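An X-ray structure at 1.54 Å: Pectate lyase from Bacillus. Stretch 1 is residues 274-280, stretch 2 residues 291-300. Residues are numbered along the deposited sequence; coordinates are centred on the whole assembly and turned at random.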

# COMPACT_ATOMS: atom_id res chain seq x y z
N THR A 274 2.47 -22.70 -0.99
CA THR A 274 2.98 -21.62 -1.82
C THR A 274 1.89 -20.84 -2.55
O THR A 274 0.79 -21.34 -2.79
N GLY A 275 2.25 -19.63 -2.95
CA GLY A 275 1.50 -18.90 -3.98
C GLY A 275 2.25 -19.08 -5.30
O GLY A 275 3.13 -19.93 -5.44
N TYR A 276 1.84 -18.28 -6.28
CA TYR A 276 2.36 -18.39 -7.64
C TYR A 276 2.83 -17.03 -8.14
O TYR A 276 2.45 -15.97 -7.59
N TRP A 277 3.59 -17.03 -9.23
CA TRP A 277 4.12 -15.75 -9.78
C TRP A 277 4.30 -15.92 -11.28
O TRP A 277 4.73 -16.99 -11.77
N ASN A 278 3.96 -14.88 -12.01
CA ASN A 278 4.19 -14.86 -13.45
C ASN A 278 5.23 -13.75 -13.67
O ASN A 278 4.98 -12.60 -13.28
N LEU A 279 6.38 -14.08 -14.24
CA LEU A 279 7.48 -13.13 -14.34
C LEU A 279 7.67 -12.76 -15.80
O LEU A 279 7.83 -13.63 -16.66
N ARG A 280 7.70 -11.46 -16.08
CA ARG A 280 8.01 -11.02 -17.43
C ARG A 280 8.74 -9.68 -17.42
O ARG A 280 8.30 -8.72 -16.74
N HIS A 291 17.31 -18.97 -10.44
CA HIS A 291 16.55 -20.09 -9.92
C HIS A 291 15.07 -19.99 -10.19
O HIS A 291 14.32 -20.94 -9.92
N LEU A 292 14.63 -18.82 -10.66
CA LEU A 292 13.19 -18.53 -10.83
C LEU A 292 12.58 -19.03 -12.16
O LEU A 292 13.22 -18.97 -13.23
N ASN A 293 11.36 -19.53 -12.05
CA ASN A 293 10.52 -19.90 -13.18
C ASN A 293 9.15 -19.27 -12.95
O ASN A 293 8.76 -19.09 -11.79
N SER A 294 8.44 -18.91 -14.02
CA SER A 294 7.04 -18.53 -13.88
C SER A 294 6.21 -19.74 -13.53
O SER A 294 6.36 -20.81 -14.12
N THR A 295 5.36 -19.59 -12.53
CA THR A 295 4.57 -20.71 -12.06
C THR A 295 3.07 -20.49 -12.29
O THR A 295 2.27 -21.31 -11.88
N THR A 296 2.68 -19.34 -12.86
CA THR A 296 1.31 -19.12 -13.29
C THR A 296 1.32 -18.27 -14.55
O THR A 296 2.29 -17.52 -14.78
N ASN A 297 0.25 -18.39 -15.35
CA ASN A 297 0.02 -17.52 -16.51
C ASN A 297 -0.84 -16.31 -16.17
O ASN A 297 -1.20 -15.53 -17.07
N PHE A 298 -1.20 -16.15 -14.89
CA PHE A 298 -2.05 -15.03 -14.45
C PHE A 298 -1.62 -13.68 -15.03
O PHE A 298 -0.46 -13.25 -14.88
N THR A 299 -2.59 -13.02 -15.69
CA THR A 299 -2.52 -11.63 -16.15
C THR A 299 -3.81 -10.94 -15.68
O THR A 299 -4.89 -11.56 -15.67
N PRO A 300 -3.74 -9.65 -15.29
CA PRO A 300 -4.91 -9.00 -14.72
C PRO A 300 -5.91 -8.60 -15.81
O PRO A 300 -5.58 -8.42 -16.99

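Residues 276-280 form a strand, whereas the 291-300 segment that lies along it has no regular secondary structure. Two strand amides, of Trp277 and Leu279, are satisfied by loop hydroxyls. Trp277 makes the most hydrogen bonds to the loop. Trp277 O accepts from Thr295 N at 2.8 Å and Thr296 N at 3.3 Å, while Trp277 N donates to Thr295 OG1 at 3.0 Å. Thr295, pointing toward the strand with a p rotamer, thus pairs with Trp277 through both backbone and hydroxyl. The same hydroxyl lies over one face of the indole and reaches water 1 (2.8 Å from Thr295 OG1), which donates to Gly275 O, also at 2.8 Å.

The CA-to-CB bond of Trp277 points away, but chi1 of 39° (p) brings the indole back to the loop. There the single N-H of Trp277 NE1 is shared between Asn293 O, in a weak, bent hydrogen bond (3.0 Å, 121°), and the O of water 2 (3.3 Å); this water accepts from Asn293 N at 3.1 Å.

Two strand residues farther on, Leu279 N finds its acceptor in Ser294 OG (2.9 Å, 168°), the serine being in the m rotamer. The m,t side chain of Leu279 brings CD1 within 3.8 Å of Leu292 CB, an apolar contact beside these polar links.

Asn278, in the t rotamer, divides its amide between two partners: ND2 donates almost linearly to Phe298 O (2.9 Å, 176°), and OD1 accepts from water 3 at 2.9 Å. That water in turn accepts from Asn297 ND2 at 3.1 Å. Within the loop, Thr296 OG1 receives Phe298 N at 3.1 Å.

Tyr276 points toward the loop in the m rotamer, and its contacts are van der Waals: CB lies 3.6 Å from Thr296 CG2, and CD1 approaches Thr295 O to 3.3 Å.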

# COMPACT_ATOMS: atom_id res chain seq x y z
CB THR A 274 3.95 -22.21 -2.85
OG1 THR A 274 4.72 -21.19 -3.50
CG2 THR A 274 3.19 -23.04 -3.92
CB TYR A 276 1.24 -18.87 -8.56
CG TYR A 276 0.64 -20.21 -8.23
CD1 TYR A 276 1.15 -21.37 -8.80
CD2 TYR A 276 -0.43 -20.29 -7.36
CE1 TYR A 276 0.57 -22.59 -8.52
CE2 TYR A 276 -1.00 -21.50 -7.06
CZ TYR A 276 -0.49 -22.64 -7.65
OH TYR A 276 -1.06 -23.88 -7.38
CB TRP A 277 5.45 -15.33 -9.12
CG TRP A 277 6.39 -16.52 -8.86
CD1 TRP A 277 7.32 -17.07 -9.71
CD2 TRP A 277 6.46 -17.27 -7.64
NE1 TRP A 277 7.97 -18.12 -9.09
CE2 TRP A 277 7.44 -18.29 -7.83
CE3 TRP A 277 5.77 -17.22 -6.43
CZ2 TRP A 277 7.76 -19.22 -6.84
CZ3 TRP A 277 6.08 -18.15 -5.43
CH2 TRP A 277 7.06 -19.14 -5.64
CB ASN A 278 2.87 -14.56 -14.13
CG ASN A 278 2.99 -14.50 -15.63
OD1 ASN A 278 4.06 -14.83 -16.18
ND2 ASN A 278 1.92 -14.12 -16.31
CB LEU A 279 8.77 -13.79 -13.82
CG LEU A 279 8.62 -14.47 -12.45
CD1 LEU A 279 9.94 -15.11 -11.97
CD2 LEU A 279 8.10 -13.54 -11.39
CB ARG A 280 6.70 -10.88 -18.18
CG ARG A 280 6.78 -10.34 -19.56
CD ARG A 280 5.37 -10.41 -20.16
NE ARG A 280 5.24 -9.74 -21.46
CZ ARG A 280 5.56 -10.30 -22.63
NH1 ARG A 280 6.05 -11.53 -22.67
NH2 ARG A 280 5.40 -9.62 -23.76
CB HIS A 291 16.76 -20.18 -8.41
CG HIS A 291 16.31 -18.96 -7.68
ND1 HIS A 291 17.01 -17.77 -7.73
CD2 HIS A 291 15.21 -18.72 -6.93
CE1 HIS A 291 16.37 -16.86 -7.03
NE2 HIS A 291 15.28 -17.41 -6.52
CB LEU A 292 12.95 -17.03 -10.75
CG LEU A 292 13.27 -16.46 -9.39
CD1 LEU A 292 13.20 -14.91 -9.45
CD2 LEU A 292 12.28 -17.01 -8.36
CB ASN A 293 10.29 -21.44 -13.21
CG ASN A 293 11.58 -22.25 -13.34
OD1 ASN A 293 12.27 -22.15 -14.33
ND2 ASN A 293 11.89 -23.07 -12.33
CB SER A 294 6.49 -17.89 -15.16
OG SER A 294 7.05 -16.60 -15.40
CB THR A 295 4.85 -21.03 -10.54
OG1 THR A 295 4.39 -19.93 -9.72
CG2 THR A 295 6.35 -21.22 -10.32
CB THR A 296 0.43 -18.44 -12.18
OG1 THR A 296 -0.90 -18.24 -12.68
CG2 THR A 296 0.97 -17.08 -11.69
CB ASN A 297 -0.69 -18.29 -17.62
CG ASN A 297 0.09 -19.47 -18.12
OD1 ASN A 297 -0.43 -20.59 -18.21
ND2 ASN A 297 1.35 -19.22 -18.47
CB PHE A 298 -2.09 -14.93 -12.92
CG PHE A 298 -2.79 -13.69 -12.44
CD1 PHE A 298 -4.15 -13.55 -12.56
CD2 PHE A 298 -2.03 -12.63 -11.96
CE1 PHE A 298 -4.78 -12.36 -12.14
CE2 PHE A 298 -2.65 -11.47 -11.54
CZ PHE A 298 -4.03 -11.32 -11.64
CB THR A 299 -2.48 -11.70 -17.70
OG1 THR A 299 -1.29 -12.40 -18.11
CG2 THR A 299 -2.47 -10.36 -18.33
CB PRO A 300 -4.32 -7.74 -14.04
CG PRO A 300 -3.09 -7.42 -14.92
CD PRO A 300 -2.55 -8.77 -15.28
O HOH W 1 4.57 -21.36 -7.36
O HOH W 2 10.33 -20.36 -9.28
O HOH W 3 3.64 -17.36 -17.60